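Local structure of exoglucanase A (7CBD) at residues S374-N379 / K383-M388; P391-P396 / Q401-T406; D55-I60 / N107-A112. The protein hydrolyses beta-1,4-glucosidic linkages of cellulose with inversion of anomeric configuration, releasing cellobiose from non-reducing chain ends, through the family 6 catalytic domain described here. All blocks are in the same frame, centred on the assembly; numbering follows the deposited sequence.

In the fold
All three contacts join segments outside the parallel strands of the barrel-like sheet in the family 6 catalytic domain. Interaction 3 comes first, bringing together the loops that follow the adjacent strands 52-54 and 87-93. Interaction 1 comes later, in the loop after strand 358-362, and interaction 2 is the small hairpin that follows. Interactions 1 and 2, centres 14 Å apart, touch where R387 and M388 meet T392, F393, S395 and T403. Interaction 3 lies 17 Å from interaction 1, centre to centre, yet R56 packs on Q381, between the two segments of interaction 1. Interactions 1 and 2 thus form a continuous loop-and-hairpin patch near D371, a predicted active-site residue, while interaction 3 lies away from it.

Interaction 1: S374-N379 / K383-M388; sequences STDIPN and KRFDRM
The F385 ring lies against the backbone of T375 and D376: the D376 amide nitrogen sits over the centre of one face, and the T375 carbonyl carbon lies over the rim of that face, 3.6 Å from F385 CD1. With CG opposite the backbone N (chi1 179°), the ring also reaches S374, F385 CE1 lying 3.4 Å from S374 O. The D376 carboxylate, nearly parallel to the ring, sits beside its stem, OD1 3.6 Å from F385 CB. A water donates to D376 OD1 and accepts from F385 N and R384 NE. Both segments lie in the surface loop after strand 358-362 of the family 6 barrel, the S374 side chain about 10 Å from that of D371, a predicted active-site residue. Where the loop doubles back, the N379 amide holds K383 twice: OD1 accepts from K383 N at 3.0 Å on an in-plane lone pair, while ND2 donates to K383 O at 3.1 Å, nearly straight at 175°. The other ND2 hydrogen goes to I377 O, so three bonds fix the rotation of the amide. A leucine in place of N379 would probably leave K383 N, K383 O and I377 O without these mates.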
ATOM      1  N   SER A 374       1.406  -2.303 -19.121  1.00  7.83           N
ATOM      2  CA  SER A 374       2.314  -1.327 -19.708  1.00  9.11           C
ATOM      3  C   SER A 374       1.993  -0.989 -21.159  1.00  9.33           C
ATOM      4  O   SER A 374       2.611  -0.073 -21.711  1.00  9.74           O
ATOM      5  CB  SER A 374       3.755  -1.831 -19.610  1.00 10.86           C
ATOM      6  OG  SER A 374       3.872  -3.114 -20.211  1.00 11.80           O
ATOM      7  N   THR A 375       1.079  -1.722 -21.789  1.00  9.97           N
ATOM      8  CA  THR A 375       0.558  -1.403 -23.113  1.00 12.01           C
ATOM      9  C   THR A 375      -0.944  -1.623 -23.069  1.00 13.45           C
ATOM     10  O   THR A 375      -1.478  -2.203 -22.120  1.00 13.62           O
ATOM     11  CB  THR A 375       1.140  -2.297 -24.218  1.00 14.56           C
ATOM     12  OG1 THR A 375       0.668  -3.636 -24.037  1.00 17.27           O
ATOM     13  CG2 THR A 375       2.663  -2.287 -24.213  1.00 15.42           C
ATOM     14  N   ASP A 376      -1.629  -1.169 -24.118  1.00 16.06           N
ATOM     15  CA  ASP A 376      -3.088  -1.262 -24.197  1.00 19.20           C
ATOM     16  C   ASP A 376      -3.494  -2.640 -24.724  1.00 21.92           C
ATOM     17  O   ASP A 376      -3.971  -2.807 -25.847  1.00 22.72           O
ATOM     18  CB  ASP A 376      -3.638  -0.140 -25.068  1.00 21.03           C
ATOM     19  CG  ASP A 376      -5.142   0.003 -24.956  1.00 22.92           C
ATOM     20  OD1 ASP A 376      -5.750  -0.702 -24.121  1.00 23.18           O
ATOM     21  OD2 ASP A 376      -5.713   0.820 -25.710  1.00 24.68           O
ATOM     22  N   ILE A 377      -3.323  -3.640 -23.868  1.00 23.98           N
ATOM     23  CA  ILE A 377      -3.519  -5.032 -24.281  1.00 25.90           C
ATOM     24  C   ILE A 377      -5.006  -5.374 -24.199  1.00 24.08           C
ATOM     25  O   ILE A 377      -5.673  -4.997 -23.220  1.00 22.79           O
ATOM     26  CB  ILE A 377      -2.674  -5.973 -23.416  1.00 29.09           C
ATOM     27  CG1 ILE A 377      -2.579  -7.361 -24.056  1.00 30.77           C
ATOM     28  CG2 ILE A 377      -3.178  -6.046 -21.968  1.00 30.11           C
ATOM     29  CD1 ILE A 377      -1.321  -7.564 -24.866  1.00 31.57           C
ATOM     30  N   PRO A 378      -5.569  -6.037 -25.209  1.00 23.41           N
ATOM     31  CA  PRO A 378      -6.946  -6.529 -25.086  1.00 22.59           C
ATOM     32  C   PRO A 378      -7.037  -7.565 -23.975  1.00 20.72           C
ATOM     33  O   PRO A 378      -6.133  -8.384 -23.790  1.00 21.24           O
ATOM     34  CB  PRO A 378      -7.224  -7.153 -26.458  1.00 23.41           C
ATOM     35  CG  PRO A 378      -6.218  -6.521 -27.381  1.00 24.05           C
ATOM     36  CD  PRO A 378      -5.000  -6.296 -26.541  1.00 23.72           C
ATOM     37  N   ASN A 379      -8.139  -7.524 -23.227  1.00 18.53           N
ATOM     38  CA  ASN A 379      -8.230  -8.375 -22.048  1.00 16.59           C
ATOM     39  C   ASN A 379      -9.684  -8.631 -21.668  1.00 16.49           C
ATOM     40  O   ASN A 379     -10.571  -7.809 -21.933  1.00 17.69           O
ATOM     41  CB  ASN A 379      -7.464  -7.771 -20.866  1.00 15.67           C
ATOM     42  CG  ASN A 379      -8.084  -6.485 -20.361  1.00 14.95           C
ATOM     43  OD1 ASN A 379      -8.944  -6.505 -19.480  1.00 15.48           O
ATOM     44  ND2 ASN A 379      -7.638  -5.357 -20.901  1.00 13.93           N
ATOM     45  N   LYS A 383     -10.239  -4.065 -18.408  0.58 19.25           N
ATOM     46  CA  LYS A 383      -9.389  -3.048 -17.812  0.58 18.82           C
ATOM     47  C   LYS A 383      -8.842  -2.122 -18.890  0.58 17.57           C
ATOM     48  O   LYS A 383      -8.665  -2.512 -20.049  0.58 17.71           O
ATOM     49  CB  LYS A 383      -8.228  -3.696 -17.062  0.58 19.87           C
ATOM     50  CG  LYS A 383      -8.410  -3.733 -15.555  0.58 20.77           C
ATOM     51  CD  LYS A 383      -7.383  -4.647 -14.923  0.58 20.51           C
ATOM     52  CE  LYS A 383      -7.510  -4.679 -13.415  0.58 19.38           C
ATOM     53  NZ  LYS A 383      -6.881  -5.904 -12.861  0.58 16.81           N
ATOM     54  N   ARG A 384      -8.562  -0.887 -18.491  1.00 16.63           N
ATOM     55  CA  ARG A 384      -8.146   0.167 -19.402  1.00 15.98           C
ATOM     56  C   ARG A 384      -6.691   0.545 -19.162  1.00 14.54           C
ATOM     57  O   ARG A 384      -6.130   0.316 -18.086  1.00 15.37           O
ATOM     58  CB  ARG A 384      -9.037   1.395 -19.226  1.00 16.38           C
ATOM     59  CG  ARG A 384     -10.507   1.058 -19.264  1.00 16.33           C
ATOM     60  CD  ARG A 384     -10.865   0.453 -20.608  1.00 17.24           C
ATOM     61  NE  ARG A 384     -10.650   1.412 -21.684  1.00 17.32           N
ATOM     62  CZ  ARG A 384     -11.492   2.396 -21.985  1.00 18.06           C
ATOM     63  NH1 ARG A 384     -12.615   2.549 -21.295  1.00 17.77           N
ATOM     64  NH2 ARG A 384     -11.212   3.229 -22.975  1.00 17.95           N
ATOM     65  N   PHE A 385      -6.098   1.149 -20.188  1.00 13.85           N
ATOM     66  CA  PHE A 385      -4.670   1.437 -20.223  1.00 13.40           C
ATOM     67  C   PHE A 385      -4.389   2.799 -19.599  1.00 12.52           C
ATOM     68  O   PHE A 385      -5.001   3.801 -19.980  1.00 14.66           O
ATOM     69  CB  PHE A 385      -4.206   1.442 -21.681  1.00 13.83           C
ATOM     70  CG  PHE A 385      -2.741   1.744 -21.868  1.00 14.14           C
ATOM     71  CD1 PHE A 385      -1.784   1.174 -21.048  1.00 13.53           C
ATOM     72  CD2 PHE A 385      -2.323   2.578 -22.898  1.00 14.57           C
ATOM     73  CE1 PHE A 385      -0.438   1.446 -21.239  1.00 14.25           C
ATOM     74  CE2 PHE A 385      -0.978   2.849 -23.096  1.00 13.95           C
ATOM     75  CZ  PHE A 385      -0.036   2.281 -22.268  1.00 14.07           C
ATOM     76  N   ASP A 386      -3.457   2.836 -18.651  1.00  9.69           N
ATOM     77  CA  ASP A 386      -3.024   4.070 -18.007  1.00  9.11           C
ATOM     78  C   ASP A 386      -1.579   4.328 -18.407  1.00  8.70           C
ATOM     79  O   ASP A 386      -0.700   3.509 -18.121  1.00  9.58           O
ATOM     80  CB  ASP A 386      -3.132   3.937 -16.486  1.00 10.46           C
ATOM     81  CG  ASP A 386      -2.980   5.270 -15.755  1.00 12.97           C
ATOM     82  OD1 ASP A 386      -2.172   6.130 -16.170  1.00 12.52           O
ATOM     83  OD2 ASP A 386      -3.681   5.455 -14.743  1.00 16.33           O
ATOM     84  N   ARG A 387      -1.333   5.468 -19.052  1.00  8.69           N
ATOM     85  CA  ARG A 387       0.007   5.760 -19.544  1.00  8.52           C
ATOM     86  C   ARG A 387       1.023   5.977 -18.430  1.00  7.38           C
ATOM     87  O   ARG A 387       2.225   5.975 -18.710  1.00  7.96           O
ATOM     88  CB  ARG A 387      -0.020   6.935 -20.521  1.00 10.61           C
ATOM     89  CG  ARG A 387      -0.755   6.617 -21.808  1.00 11.37           C
ATOM     90  CD  ARG A 387      -0.290   7.483 -22.961  1.00 12.69           C
ATOM     91  NE  ARG A 387       1.038   7.090 -23.422  1.00 12.19           N
ATOM     92  CZ  ARG A 387       1.795   7.802 -24.252  1.00 12.25           C
ATOM     93  NH1 ARG A 387       2.990   7.351 -24.603  1.00 11.71           N
ATOM     94  NH2 ARG A 387       1.364   8.968 -24.718  1.00 13.28           N
ATOM     95  N   MET A 388       0.589   6.126 -17.176  1.00  7.88           N
ATOM     96  CA  MET A 388       1.570   6.140 -16.094  1.00  7.10           C
ATOM     97  C   MET A 388       2.292   4.804 -15.954  1.00  6.20           C
ATOM     98  O   MET A 388       3.347   4.743 -15.308  1.00  7.07           O
ATOM     99  CB  MET A 388       0.916   6.566 -14.785  1.00  8.51           C
ATOM    100  CG  MET A 388       0.541   8.043 -14.780  1.00 10.38           C
ATOM    101  SD  MET A 388       1.973   9.133 -14.899  1.00 12.64           S
ATOM    102  CE  MET A 388       2.661   8.973 -13.254  1.00 12.26           C
TER
HETATM  103  O   HOH W   1      -7.822   1.087 -22.654  1.00 19.37           O

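Interaction 2: P391-P396 / Q401-T406; sequences PTFVSP and QLTGAT
F393 and T403 meet on the better buried side of this contact, the threonine methyl CG2 coming up to the edge of the F393 ring, near its plane, at 4.1 Å from CD2. The same methyl lies 3.5 Å from F393 O, a carbonyl that also takes a weak hydrogen bond from T403 N and a CA-H...O contact from L402. T403 OG1 sits between its own backbone N and carbonyl carbon (chi1 58°), where it accepts from A405 N at 3.1 Å to close an ST turn; it also bonds to D390 O and rests against P391 CA. The pairing is that of a short antiparallel beta hairpin, strands 394-395 and 401-402, separate from the main sheet of the family 6 domain. Its hydrogen-bonded pair is S395 with Q401: S395 N donates to Q401 O at 2.9 Å. V394 and L402, the non-hydrogen-bonded pair, turn to the solvent side, where their side chains come closest at the branch ends, V394 CG2 to L402 CD2 at 3.6 Å. Toward the open end, direct backbone bonding gives way to water: one molecule donates to P391 O (2.8 Å) and accepts from G404 N. Beyond it, P391 CG lies against A405 O at 3.6 Å.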
ATOM      1  N   PRO A 391       6.212   2.692 -20.377  1.00  6.71           N
ATOM      2  CA  PRO A 391       7.626   3.117 -20.411  1.00  6.99           C
ATOM      3  C   PRO A 391       7.933   4.200 -21.434  1.00  7.38           C
ATOM      4  O   PRO A 391       9.005   4.816 -21.350  1.00  7.70           O
ATOM      5  CB  PRO A 391       8.382   1.821 -20.748  1.00  8.30           C
ATOM      6  CG  PRO A 391       7.441   0.718 -20.393  1.00  9.49           C
ATOM      7  CD  PRO A 391       6.063   1.252 -20.647  1.00  8.26           C
ATOM      8  N   THR A 392       7.049   4.444 -22.400  1.00  7.03           N
ATOM      9  CA  THR A 392       7.305   5.432 -23.443  1.00  7.30           C
ATOM     10  C   THR A 392       6.758   6.806 -23.098  1.00  7.82           C
ATOM     11  O   THR A 392       6.962   7.745 -23.873  1.00  9.09           O
ATOM     12  CB  THR A 392       6.705   5.005 -24.794  1.00  8.12           C
ATOM     13  OG1 THR A 392       5.278   5.160 -24.772  1.00  9.55           O
ATOM     14  CG2 THR A 392       7.078   3.574 -25.143  1.00  9.15           C
ATOM     15  N   PHE A 393       6.063   6.951 -21.974  1.00  7.55           N
ATOM     16  CA  PHE A 393       5.289   8.157 -21.705  1.00  7.61           C
ATOM     17  C   PHE A 393       6.119   9.157 -20.907  1.00  7.43           C
ATOM     18  O   PHE A 393       6.611   8.838 -19.818  1.00  7.95           O
ATOM     19  CB  PHE A 393       4.016   7.781 -20.946  1.00  8.13           C
ATOM     20  CG  PHE A 393       3.103   8.946 -20.626  1.00  8.95           C
ATOM     21  CD1 PHE A 393       2.624   9.779 -21.630  1.00 10.26           C
ATOM     22  CD2 PHE A 393       2.701   9.185 -19.321  1.00  8.96           C
ATOM     23  CE1 PHE A 393       1.767  10.834 -21.333  1.00 10.86           C
ATOM     24  CE2 PHE A 393       1.842  10.233 -19.017  1.00 10.29           C
ATOM     25  CZ  PHE A 393       1.378  11.061 -20.022  1.00 10.80           C
ATOM     26  N   VAL A 394       6.266  10.365 -21.448  1.00  7.41           N
ATOM     27  CA  VAL A 394       6.787  11.501 -20.694  1.00  7.74           C
ATOM     28  C   VAL A 394       5.608  12.144 -19.975  1.00  8.32           C
ATOM     29  O   VAL A 394       4.688  12.659 -20.616  1.00  9.67           O
ATOM     30  CB  VAL A 394       7.489  12.511 -21.617  1.00  8.45           C
ATOM     31  CG1 VAL A 394       7.892  13.745 -20.835  1.00  9.06           C
ATOM     32  CG2 VAL A 394       8.706  11.886 -22.289  1.00  9.57           C
ATOM     33  N   SER A 395       5.626  12.104 -18.645  1.00  7.83           N
ATOM     34  CA  SER A 395       4.431  12.503 -17.913  1.00  8.43           C
ATOM     35  C   SER A 395       4.552  13.911 -17.360  1.00  8.96           C
ATOM     36  O   SER A 395       5.524  14.218 -16.652  1.00  8.56           O
ATOM     37  CB  SER A 395       4.189  11.546 -16.753  1.00  9.93           C
ATOM     38  OG  SER A 395       3.159  12.039 -15.918  1.00 11.73           O
ATOM     39  N   PRO A 396       3.562  14.770 -17.614  1.00 10.05           N
ATOM     40  CA  PRO A 396       3.510  16.058 -16.904  1.00 11.86           C
ATOM     41  C   PRO A 396       3.443  15.910 -15.392  1.00 12.08           C
ATOM     42  O   PRO A 396       3.926  16.793 -14.671  1.00 14.75           O
ATOM     43  CB  PRO A 396       2.248  16.721 -17.479  1.00 12.99           C
ATOM     44  CG  PRO A 396       2.062  16.074 -18.825  1.00 14.05           C
ATOM     45  CD  PRO A 396       2.502  14.648 -18.628  1.00 12.29           C
ATOM     46  N   GLN A 401       9.032  14.071 -17.299  1.00  8.25           N
ATOM     47  CA  GLN A 401      10.033  13.018 -17.359  1.00  7.77           C
ATOM     48  C   GLN A 401       9.349  11.695 -17.671  1.00  7.86           C
ATOM     49  O   GLN A 401       8.150  11.526 -17.442  1.00  8.07           O
ATOM     50  CB  GLN A 401      10.805  12.909 -16.035  1.00  8.72           C
ATOM     51  CG  GLN A 401      11.587  14.181 -15.699  1.00  9.06           C
ATOM     52  CD  GLN A 401      12.267  14.117 -14.352  1.00  9.98           C
ATOM     53  OE1 GLN A 401      13.477  13.882 -14.267  1.00 10.62           O
ATOM     54  NE2 GLN A 401      11.495  14.321 -13.286  1.00 10.73           N
ATOM     55  N   LEU A 402      10.126  10.754 -18.203  1.00  8.54           N
ATOM     56  CA  LEU A 402       9.623   9.409 -18.457  1.00  8.01           C
ATOM     57  C   LEU A 402       9.203   8.721 -17.160  1.00  7.82           C
ATOM     58  O   LEU A 402       9.746   8.980 -16.083  1.00  9.47           O
ATOM     59  CB  LEU A 402      10.697   8.568 -19.141  1.00  8.99           C
ATOM     60  CG  LEU A 402      10.971   8.901 -20.610  1.00  9.47           C
ATOM     61  CD1 LEU A 402      12.236   8.219 -21.096  1.00  9.99           C
ATOM     62  CD2 LEU A 402       9.784   8.517 -21.500  1.00  9.59           C
ATOM     63  N   THR A 403       8.225   7.816 -17.289  1.00  7.11           N
ATOM     64  CA  THR A 403       7.678   7.129 -16.125  1.00  6.52           C
ATOM     65  C   THR A 403       8.705   6.231 -15.451  1.00  7.17           C
ATOM     66  O   THR A 403       8.592   5.961 -14.246  1.00  7.65           O
ATOM     67  CB  THR A 403       6.508   6.240 -16.539  1.00  6.84           C
ATOM     68  OG1 THR A 403       6.962   5.305 -17.525  1.00  6.81           O
ATOM     69  CG2 THR A 403       5.340   7.057 -17.093  1.00  7.30           C
ATOM     70  N   GLY A 404       9.674   5.718 -16.203  1.00  6.43           N
ATOM     71  CA  GLY A 404      10.500   4.659 -15.658  1.00  6.29           C
ATOM     72  C   GLY A 404       9.729   3.400 -15.327  1.00  6.62           C
ATOM     73  O   GLY A 404      10.190   2.600 -14.513  1.00  7.45           O
ATOM     74  N   ALA A 405       8.571   3.187 -15.950  1.00  6.45           N
ATOM     75  CA  ALA A 405       7.768   2.007 -15.652  1.00  6.63           C
ATOM     76  C   ALA A 405       8.427   0.742 -16.198  1.00  6.36           C
ATOM     77  O   ALA A 405       9.133   0.767 -17.210  1.00  7.37           O
ATOM     78  CB  ALA A 405       6.366   2.161 -16.241  1.00  7.69           C
ATOM     79  N   THR A 406       8.188  -0.378 -15.512  1.00  7.10           N
ATOM     80  CA  THR A 406       8.752  -1.661 -15.938  1.00  7.56           C
ATOM     81  C   THR A 406       7.995  -2.175 -17.161  1.00  8.33           C
ATOM     82  O   THR A 406       6.763  -2.265 -17.125  1.00  8.75           O
ATOM     83  CB  THR A 406       8.687  -2.683 -14.792  1.00  7.69           C
ATOM     84  OG1 THR A 406       9.299  -2.133 -13.614  1.00  7.94           O
ATOM     85  CG2 THR A 406       9.415  -3.961 -15.167  1.00  8.35           C
TER
HETATM   86  O   HOH W   2      10.480   4.975 -18.970  1.00  8.15           O

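Interaction 3: D55-I60 / N107-A112; sequences DRISAI and NGELPA
E109 meets the backbone at I57 and joins two loops of the family 6 catalytic domain, those following the adjacent parallel strands 52-54 and 87-93 of its barrel-like sheet. Along 107-112, N107 makes an indirect link first: its OD1 accepts from R99, whose other terminal nitrogen donates to D55 O, so one arginine ties the start of both segments. Two residues on, E109 carries the direct bond. Its CG stands between the backbone N and the carbonyl carbon (chi1 69°), and the extended chain beyond it carries the carboxylate across to the backbone of I57 and S58. OE2 accepts from I57 N at 2.8 Å, met on the syn side and 17° out of the carboxylate plane. OE1 takes a hydrogen bond from a water at 2.8 Å, and that water accepts from S58 N at 3.0 Å; two successive backbone N-H groups are thus served, I57 N directly and S58 N through the water. E109 OE2 also lies close to D95 OD2, a pairing of like charges that is likely to raise the proton affinity of one of them. R56 offers E109 no salt bridge: its CB lies 3.4 Å from E109 OE1, but the guanidinium leads away to D65. L110 follows, its side chain packing beside helix 114-132 against R119 and Y120, while I57 touches Y124 of that helix. Between these two residues the methyls meet loosely, I57 CD1 lying 4.2 Å from L110 CD2.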
ATOM      1  N   ASP A  55     -10.748  -5.885  -4.914  1.00  6.79           N
ATOM      2  CA  ASP A  55     -10.536  -4.827  -5.901  1.00  8.09           C
ATOM      3  C   ASP A  55     -11.636  -4.741  -6.948  1.00  8.53           C
ATOM      4  O   ASP A  55     -11.542  -3.914  -7.861  1.00  9.18           O
ATOM      5  CB  ASP A  55      -9.149  -4.924  -6.560  1.00 10.78           C
ATOM      6  CG  ASP A  55      -8.898  -6.257  -7.248  1.00 13.64           C
ATOM      7  OD1 ASP A  55      -9.716  -7.183  -7.106  1.00 14.21           O
ATOM      8  OD2 ASP A  55      -7.863  -6.377  -7.942  1.00 17.23           O
ATOM      9  N   ARG A  56     -12.672  -5.563  -6.829  1.00  8.22           N
ATOM     10  CA  ARG A  56     -13.847  -5.509  -7.684  1.00  8.77           C
ATOM     11  C   ARG A  56     -14.910  -6.367  -7.020  1.00  8.14           C
ATOM     12  O   ARG A  56     -14.603  -7.220  -6.179  1.00  7.80           O
ATOM     13  CB  ARG A  56     -13.552  -6.007  -9.104  1.00 10.95           C
ATOM     14  CG  ARG A  56     -12.725  -7.266  -9.154  1.00 14.64           C
ATOM     15  CD  ARG A  56     -12.449  -7.694 -10.595  1.00 20.00           C
ATOM     16  NE  ARG A  56     -11.316  -8.607 -10.716  1.00 26.60           N
ATOM     17  CZ  ARG A  56     -11.093  -9.401 -11.761  1.00 30.94           C
ATOM     18  NH1 ARG A  56     -10.025 -10.186 -11.774  1.00 32.65           N
ATOM     19  NH2 ARG A  56     -11.932  -9.414 -12.791  1.00 32.73           N
ATOM     20  N   ILE A  57     -16.162  -6.150  -7.424  1.00  7.34           N
ATOM     21  CA  ILE A  57     -17.274  -6.880  -6.818  1.00  7.91           C
ATOM     22  C   ILE A  57     -17.100  -8.387  -6.985  1.00  7.86           C
ATOM     23  O   ILE A  57     -17.376  -9.162  -6.062  1.00  8.11           O
ATOM     24  CB  ILE A  57     -18.612  -6.373  -7.383  1.00  8.11           C
ATOM     25  CG1 ILE A  57     -18.963  -5.032  -6.741  1.00  8.14           C
ATOM     26  CG2 ILE A  57     -19.721  -7.414  -7.184  1.00  8.94           C
ATOM     27  CD1 ILE A  57     -19.946  -4.206  -7.559  1.00  8.54           C
ATOM     28  N   SER A  58     -16.598  -8.825  -8.142  1.00  7.98           N
ATOM     29  CA  SER A  58     -16.465 -10.257  -8.389  1.00  8.80           C
ATOM     30  C   SER A  58     -15.463 -10.922  -7.459  1.00  8.37           C
ATOM     31  O   SER A  58     -15.517 -12.143  -7.294  1.00  9.29           O
ATOM     32  CB  SER A  58     -16.086 -10.525  -9.844  1.00  9.78           C
ATOM     33  OG  SER A  58     -14.753 -10.140 -10.108  1.00 11.56           O
ATOM     34  N   ALA A  59     -14.559 -10.157  -6.841  1.00  7.75           N
ATOM     35  CA  ALA A  59     -13.617 -10.742  -5.898  1.00  8.46           C
ATOM     36  C   ALA A  59     -14.294 -11.230  -4.626  1.00  8.17           C
ATOM     37  O   ALA A  59     -13.704 -12.032  -3.891  1.00  7.89           O
ATOM     38  CB  ALA A  59     -12.524  -9.732  -5.546  1.00  8.90           C
ATOM     39  N   ILE A  60     -15.509 -10.761  -4.337  1.00  7.47           N
ATOM     40  CA  ILE A  60     -16.175 -11.165  -3.102  1.00  7.44           C
ATOM     41  C   ILE A  60     -16.517 -12.649  -3.143  1.00  8.48           C
ATOM     42  O   ILE A  60     -16.210 -13.397  -2.211  1.00  8.51           O
ATOM     43  CB  ILE A  60     -17.399 -10.280  -2.808  1.00  7.94           C
ATOM     44  CG1 ILE A  60     -16.968  -8.818  -2.663  1.00  7.87           C
ATOM     45  CG2 ILE A  60     -18.113 -10.763  -1.537  1.00  9.58           C
ATOM     46  CD1 ILE A  60     -18.127  -7.823  -2.744  1.00  7.86           C
ATOM     47  N   ASN A 107     -10.364   3.681 -14.377  1.00 32.61           N
ATOM     48  CA  ASN A 107      -9.791   2.515 -13.715  1.00 30.84           C
ATOM     49  C   ASN A 107     -10.795   1.783 -12.830  1.00 28.27           C
ATOM     50  O   ASN A 107     -10.678   0.565 -12.656  1.00 29.17           O
ATOM     51  CB  ASN A 107      -8.565   2.924 -12.897  1.00 32.14           C
ATOM     52  CG  ASN A 107      -7.751   1.733 -12.443  1.00 32.83           C
ATOM     53  OD1 ASN A 107      -7.512   1.547 -11.250  1.00 32.28           O
ATOM     54  ND2 ASN A 107      -7.320   0.915 -13.395  1.00 33.63           N
ATOM     55  N   GLY A 108     -11.771   2.483 -12.261  1.00 23.78           N
ATOM     56  CA  GLY A 108     -12.733   1.852 -11.368  1.00 19.46           C
ATOM     57  C   GLY A 108     -13.941   1.321 -12.126  1.00 15.80           C
ATOM     58  O   GLY A 108     -14.447   1.962 -13.044  1.00 17.43           O
ATOM     59  N   GLU A 109     -14.402   0.136 -11.718  1.00 11.55           N
ATOM     60  CA  GLU A 109     -15.548  -0.483 -12.381  1.00  9.92           C
ATOM     61  C   GLU A 109     -16.859   0.252 -12.119  1.00  9.43           C
ATOM     62  O   GLU A 109     -17.796   0.109 -12.910  1.00  9.65           O
ATOM     63  CB  GLU A 109     -15.683  -1.953 -11.988  1.00 10.10           C
ATOM     64  CG  GLU A 109     -16.097  -2.153 -10.540  1.00  9.27           C
ATOM     65  CD  GLU A 109     -16.193  -3.613 -10.142  1.00  9.57           C
ATOM     66  OE1 GLU A 109     -15.897  -4.494 -10.980  1.00 10.57           O
ATOM     67  OE2 GLU A 109     -16.564  -3.876  -8.980  1.00  9.02           O
ATOM     68  N   LEU A 110     -16.958   1.017 -11.035  1.00  7.04           N
ATOM     69  CA  LEU A 110     -18.199   1.728 -10.740  1.00  7.28           C
ATOM     70  C   LEU A 110     -18.067   3.180 -11.167  1.00  7.29           C
ATOM     71  O   LEU A 110     -17.113   3.854 -10.748  1.00  8.61           O
ATOM     72  CB  LEU A 110     -18.510   1.665  -9.247  1.00  7.33           C
ATOM     73  CG  LEU A 110     -18.750   0.264  -8.675  1.00  7.45           C
ATOM     74  CD1 LEU A 110     -19.036   0.338  -7.181  1.00  7.88           C
ATOM     75  CD2 LEU A 110     -19.879  -0.444  -9.432  1.00  8.59           C
ATOM     76  N   PRO A 111     -18.984   3.704 -11.977  1.00  8.27           N
ATOM     77  CA  PRO A 111     -18.882   5.106 -12.390  1.00  8.82           C
ATOM     78  C   PRO A 111     -19.191   6.040 -11.236  1.00  7.40           C
ATOM     79  O   PRO A 111     -19.871   5.683 -10.267  1.00  7.22           O
ATOM     80  CB  PRO A 111     -19.956   5.252 -13.477  1.00 11.80           C
ATOM     81  CG  PRO A 111     -20.401   3.909 -13.820  1.00 12.75           C
ATOM     82  CD  PRO A 111     -20.084   2.999 -12.659  1.00  9.88           C
ATOM     83  N   ALA A 112     -18.700   7.273 -11.378  1.00  7.72           N
ATOM     84  CA  ALA A 112     -18.959   8.348 -10.422  1.00  8.13           C
ATOM     85  C   ALA A 112     -20.350   8.921 -10.692  1.00  8.49           C
ATOM     86  O   ALA A 112     -20.513  10.009 -11.246  1.00  9.07           O
ATOM     87  CB  ALA A 112     -17.889   9.424 -10.533  1.00  9.00           C
TER
HETATM   88  O   HOH W   3     -16.653  -7.175 -10.647  1.00 10.73           O